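Insecticidal crystal protein Cry35Ab1 (Bacillus thuringiensis, PDB 4JP0) acts with its partner Cry34Ab1 as a binary insecticidal toxin against western corn rootworm, whose primary target is probably the larval midgut epithelium. Local coordinates at residues A[183-191]-A[196-204]. Sequence-based numbering, arbitrary orientation.
Sequences CIMVNDPNI and QIKTTPYYI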
ATOM      1  N   CYS A 183       2.500   7.053   9.155  1.00 13.26           N
ATOM      2  CA  CYS A 183       3.052   8.250   8.541  1.00 14.77           C
ATOM      3  C   CYS A 183       4.571   8.182   8.422  1.00 15.38           C
ATOM      4  O   CYS A 183       5.112   8.761   7.504  1.00 15.57           O
ATOM      5  CB  CYS A 183       2.597   9.538   9.276  1.00 13.67           C
ATOM      6  SG  CYS A 183       3.129   9.608  11.003  1.00 15.75           S
ATOM      7  N   ILE A 184       5.233   7.456   9.324  1.00 14.66           N
ATOM      8  CA  ILE A 184       6.675   7.317   9.250  1.00 15.88           C
ATOM      9  C   ILE A 184       7.131   6.657   7.960  1.00 15.73           C
ATOM     10  O   ILE A 184       8.279   6.836   7.558  1.00 16.10           O
ATOM     11  CB  ILE A 184       7.254   6.568  10.494  1.00 15.53           C
ATOM     12  CG1 ILE A 184       6.556   5.215  10.674  1.00 15.99           C
ATOM     13  CG2 ILE A 184       7.075   7.440  11.763  1.00 16.06           C
ATOM     14  CD1 ILE A 184       7.287   4.269  11.670  1.00 16.70           C
ATOM     15  N   MET A 185       6.243   5.893   7.328  1.00 16.27           N
ATOM     16  CA  MET A 185       6.568   5.191   6.086  1.00 16.20           C
ATOM     17  C   MET A 185       6.171   6.018   4.861  1.00 17.57           C
ATOM     18  O   MET A 185       6.282   5.545   3.717  1.00 18.11           O
ATOM     19  CB  MET A 185       5.821   3.858   6.035  1.00 16.13           C
ATOM     20  CG  MET A 185       6.219   2.917   7.143  1.00 16.35           C
ATOM     21  SD  MET A 185       5.136   1.502   7.226  1.00 18.18           S
ATOM     22  CE  MET A 185       5.592   0.862   8.843  1.00 22.35           C
ATOM     23  N   VAL A 186       5.692   7.229   5.094  1.00 16.26           N
ATOM     24  CA  VAL A 186       5.252   8.095   4.012  1.00 17.86           C
ATOM     25  C   VAL A 186       6.103   9.336   3.888  1.00 19.41           C
ATOM     26  O   VAL A 186       6.266  10.055   4.855  1.00 20.23           O
ATOM     27  CB  VAL A 186       3.798   8.538   4.230  1.00 17.41           C
ATOM     28  CG1 VAL A 186       3.411   9.627   3.209  1.00 17.30           C
ATOM     29  CG2 VAL A 186       2.878   7.324   4.149  1.00 16.87           C
ATOM     30  N   ASN A 187       6.654   9.577   2.698  1.00 19.70           N
ATOM     31  CA  ASN A 187       7.425  10.784   2.460  1.00 20.61           C
ATOM     32  C   ASN A 187       6.465  11.819   1.904  1.00 21.01           C
ATOM     33  O   ASN A 187       6.085  11.744   0.734  1.00 20.34           O
ATOM     34  CB  ASN A 187       8.590  10.504   1.504  1.00 21.92           C
ATOM     35  CG  ASN A 187       9.241  11.776   0.976  1.00 24.28           C
ATOM     36  OD1 ASN A 187       9.426  12.742   1.750  1.00 27.34           O
ATOM     37  ND2 ASN A 187       9.630  11.892  -0.220  1.00 28.45           N
ATOM     38  N   ASP A 188       6.067  12.764   2.761  1.00 20.52           N
ATOM     39  CA  ASP A 188       5.095  13.817   2.431  1.00 23.36           C
ATOM     40  C   ASP A 188       5.825  15.145   2.627  1.00 25.35           C
ATOM     41  O   ASP A 188       5.845  15.711   3.725  1.00 25.11           O
ATOM     42  CB  ASP A 188       3.869  13.713   3.348  1.00 22.34           C
ATOM     43  CG  ASP A 188       2.722  14.669   2.954  1.00 22.81           C
ATOM     44  OD1 ASP A 188       2.931  15.624   2.172  1.00 22.05           O
ATOM     45  OD2 ASP A 188       1.568  14.529   3.393  1.00 18.74           O
ATOM     46  N   PRO A 189       6.463  15.604   1.554  1.00 27.44           N
ATOM     47  CA  PRO A 189       7.321  16.802   1.589  1.00 28.76           C
ATOM     48  C   PRO A 189       6.583  18.111   1.856  1.00 29.51           C
ATOM     49  O   PRO A 189       7.226  19.134   2.113  1.00 30.88           O
ATOM     50  CB  PRO A 189       7.921  16.834   0.182  1.00 29.39           C
ATOM     51  CG  PRO A 189       6.891  16.147  -0.649  1.00 29.28           C
ATOM     52  CD  PRO A 189       6.445  14.970   0.221  1.00 27.89           C
ATOM     53  N   ASN A 190       5.263  18.092   1.799  1.00 28.01           N
ATOM     54  CA  ASN A 190       4.545  19.324   2.053  1.00 28.91           C
ATOM     55  C   ASN A 190       4.054  19.534   3.488  1.00 27.95           C
ATOM     56  O   ASN A 190       3.286  20.444   3.746  1.00 28.11           O
ATOM     57  CB  ASN A 190       3.418  19.463   1.040  1.00 29.57           C
ATOM     58  CG  ASN A 190       3.941  19.768  -0.335  1.00 32.60           C
ATOM     59  OD1 ASN A 190       4.809  20.605  -0.475  1.00 35.71           O
ATOM     60  ND2 ASN A 190       3.431  19.078  -1.360  1.00 34.00           N
ATOM     61  N   ILE A 191       4.490  18.702   4.425  1.00 25.79           N
ATOM     62  CA  ILE A 191       4.074  18.881   5.817  1.00 25.26           C
ATOM     63  C   ILE A 191       5.236  18.476   6.692  1.00 24.63           C
ATOM     64  O   ILE A 191       5.940  17.562   6.330  1.00 24.77           O
ATOM     65  CB  ILE A 191       2.845  18.001   6.138  1.00 25.60           C
ATOM     66  CG1 ILE A 191       2.281  18.336   7.524  1.00 25.88           C
ATOM     67  CG2 ILE A 191       3.178  16.535   6.069  1.00 24.20           C
ATOM     68  CD1 ILE A 191       0.969  17.674   7.776  1.00 30.59           C
ATOM     69  N   GLN A 196       2.709  16.245  10.995  1.00 18.42           N
ATOM     70  CA  GLN A 196       2.234  15.023  10.381  1.00 18.03           C
ATOM     71  C   GLN A 196       1.726  13.972  11.393  1.00 17.67           C
ATOM     72  O   GLN A 196       0.598  13.465  11.303  1.00 16.14           O
ATOM     73  CB  GLN A 196       3.368  14.420   9.532  1.00 17.49           C
ATOM     74  CG  GLN A 196       2.920  13.233   8.705  1.00 19.41           C
ATOM     75  CD  GLN A 196       4.060  12.521   8.029  1.00 20.21           C
ATOM     76  OE1 GLN A 196       5.041  12.177   8.686  1.00 18.46           O
ATOM     77  NE2 GLN A 196       3.941  12.287   6.709  1.00 18.64           N
ATOM     78  N   ILE A 197       2.569  13.621  12.347  1.00 15.54           N
ATOM     79  CA  ILE A 197       2.159  12.610  13.297  1.00 15.80           C
ATOM     80  C   ILE A 197       1.002  13.080  14.218  1.00 16.54           C
ATOM     81  O   ILE A 197       0.256  12.263  14.723  1.00 15.77           O
ATOM     82  CB  ILE A 197       3.367  12.087  14.114  1.00 14.73           C
ATOM     83  CG1 ILE A 197       3.040  10.689  14.665  1.00 13.18           C
ATOM     84  CG2 ILE A 197       3.714  13.069  15.248  1.00 14.17           C
ATOM     85  CD1 ILE A 197       4.270   9.901  15.082  1.00 14.05           C
ATOM     86  N   LYS A 198       0.892  14.388  14.458  1.00 17.03           N
ATOM     87  CA  LYS A 198      -0.156  14.908  15.320  1.00 20.19           C
ATOM     88  C   LYS A 198      -1.508  14.987  14.644  1.00 20.71           C
ATOM     89  O   LYS A 198      -2.543  14.886  15.321  1.00 23.08           O
ATOM     90  CB  LYS A 198       0.237  16.306  15.848  1.00 19.57           C
ATOM     91  CG  LYS A 198       1.208  16.188  16.969  1.00 21.77           C
ATOM     92  CD  LYS A 198       1.856  17.518  17.343  1.00 29.06           C
ATOM     93  CE  LYS A 198       0.930  18.433  18.059  1.00 32.65           C
ATOM     94  NZ  LYS A 198       1.382  19.854  17.860  1.00 34.79           N
ATOM     95  N   THR A 199      -1.503  15.121  13.325  1.00 19.58           N
ATOM     96  CA  THR A 199      -2.734  15.325  12.598  1.00 21.17           C
ATOM     97  C   THR A 199      -3.100  14.183  11.677  1.00 19.94           C
ATOM     98  O   THR A 199      -4.276  13.979  11.431  1.00 20.02           O
ATOM     99  CB  THR A 199      -2.722  16.638  11.776  1.00 21.10           C
ATOM    100  OG1 THR A 199      -1.667  16.601  10.805  1.00 21.22           O
ATOM    101  CG2 THR A 199      -2.405  17.832  12.681  1.00 23.02           C
ATOM    102  N   THR A 200      -2.136  13.438  11.169  1.00 18.23           N
ATOM    103  CA  THR A 200      -2.443  12.376  10.250  1.00 17.33           C
ATOM    104  C   THR A 200      -1.504  11.181  10.461  1.00 15.92           C
ATOM    105  O   THR A 200      -0.811  10.828   9.599  1.00 15.46           O
ATOM    106  CB  THR A 200      -2.464  12.868   8.755  1.00 18.32           C
ATOM    107  OG1 THR A 200      -2.644  11.772   7.900  1.00 16.61           O
ATOM    108  CG2 THR A 200      -1.191  13.558   8.391  1.00 18.26           C
ATOM    109  N   PRO A 201      -1.496  10.620  11.662  1.00 15.34           N
ATOM    110  CA  PRO A 201      -0.509   9.564  11.959  1.00 14.84           C
ATOM    111  C   PRO A 201      -0.687   8.352  11.062  1.00 14.48           C
ATOM    112  O   PRO A 201       0.264   7.628  10.844  1.00 12.64           O
ATOM    113  CB  PRO A 201      -0.789   9.200  13.427  1.00 15.38           C
ATOM    114  CG  PRO A 201      -2.234   9.703  13.661  1.00 14.04           C
ATOM    115  CD  PRO A 201      -2.318  10.961  12.848  1.00 16.57           C
ATOM    116  N   TYR A 202      -1.911   8.119  10.597  1.00 12.86           N
ATOM    117  CA  TYR A 202      -2.129   7.095   9.575  1.00 12.75           C
ATOM    118  C   TYR A 202      -2.639   7.697   8.300  1.00 13.47           C
ATOM    119  O   TYR A 202      -3.613   8.459   8.310  1.00 14.13           O
ATOM    120  CB  TYR A 202      -3.107   6.019  10.038  1.00 11.68           C
ATOM    121  CG  TYR A 202      -2.516   5.153  11.120  1.00 12.75           C
ATOM    122  CD1 TYR A 202      -2.646   5.504  12.480  1.00 13.47           C
ATOM    123  CD2 TYR A 202      -1.769   4.024  10.793  1.00 13.31           C
ATOM    124  CE1 TYR A 202      -2.088   4.695  13.510  1.00 12.76           C
ATOM    125  CE2 TYR A 202      -1.216   3.221  11.796  1.00 13.44           C
ATOM    126  CZ  TYR A 202      -1.372   3.561  13.137  1.00 12.83           C
ATOM    127  OH  TYR A 202      -0.772   2.765  14.076  1.00 12.82           O
ATOM    128  N   TYR A 203      -1.981   7.362   7.191  1.00 13.41           N
ATOM    129  CA  TYR A 203      -2.479   7.785   5.865  1.00 14.01           C
ATOM    130  C   TYR A 203      -3.374   6.690   5.326  1.00 14.48           C
ATOM    131  O   TYR A 203      -3.229   5.521   5.708  1.00 15.97           O
ATOM    132  CB  TYR A 203      -1.299   7.967   4.885  1.00 14.85           C
ATOM    133  CG  TYR A 203      -0.563   9.299   5.059  1.00 17.12           C
ATOM    134  CD1 TYR A 203       0.044   9.629   6.263  1.00 16.86           C
ATOM    135  CD2 TYR A 203      -0.478  10.221   3.986  1.00 16.90           C
ATOM    136  CE1 TYR A 203       0.695  10.865   6.435  1.00 16.88           C
ATOM    137  CE2 TYR A 203       0.160  11.401   4.121  1.00 17.85           C
ATOM    138  CZ  TYR A 203       0.763  11.731   5.352  1.00 17.25           C
ATOM    139  OH  TYR A 203       1.410  12.930   5.472  1.00 18.37           O
ATOM    140  N   ILE A 204      -4.270   7.038   4.399  1.00 14.35           N
ATOM    141  CA  ILE A 204      -5.134   6.071   3.746  1.00 15.03           C
ATOM    142  C   ILE A 204      -4.603   5.773   2.349  1.00 15.34           C
ATOM    143  O   ILE A 204      -4.396   6.673   1.524  1.00 15.30           O
ATOM    144  CB  ILE A 204      -6.562   6.638   3.632  1.00 15.33           C
ATOM    145  CG1 ILE A 204      -7.134   6.880   5.015  1.00 15.85           C
ATOM    146  CG2 ILE A 204      -7.518   5.650   2.905  1.00 16.51           C
ATOM    147  CD1 ILE A 204      -8.421   7.770   4.985  1.00 20.79           C
TER
HETATM  148  O   HOH W   1       6.919  11.017   7.415  1.00 23.69           O
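C183 is pinned to P201 by its backbone N, which gives a hydrogen bond of 2.9 Å to P201 O. Its small side chain suits a tight place: CB lies 3.5 Å from Q196 CD and approaches CE1 at the edge of the Y203 ring, while chi1 of 61° sets SG between the backbone N and the carbonyl carbon, where it packs against I197 CG1 at 3.8 Å and beside P201. V186, a compact branched residue, lays CG1 over one face of the Y203 ring, a CH-pi contact 4.0 Å from the centroid. A water 2.8 Å from V186 O lies between this carbonyl and the Q196 amide. D188 then meets the ring's rim: Y203, whose flat face serves V186, donates its OH to D188 OD2 at 2.6 Å, on the anti lone pair, with carboxylate and ring planes 73° apart. The long, extended Q196 brings NE2 to the same hydroxyl at 2.9 Å, nearly straight, so two bonds hold it. An aspartate suits the place, since OD2 also pairs with R322, which would probably stabilise its charge. Beyond the type I turn D188–I191, apolar I191 packs CD1 against the helix backbone, 3.9 Å from Q196 CA. The largely buried loop and helix 193-199 join adjacent antiparallel strands 174-182 and 202-221, with strand 307-323 beside Y203 and strand 43-52 touching C183.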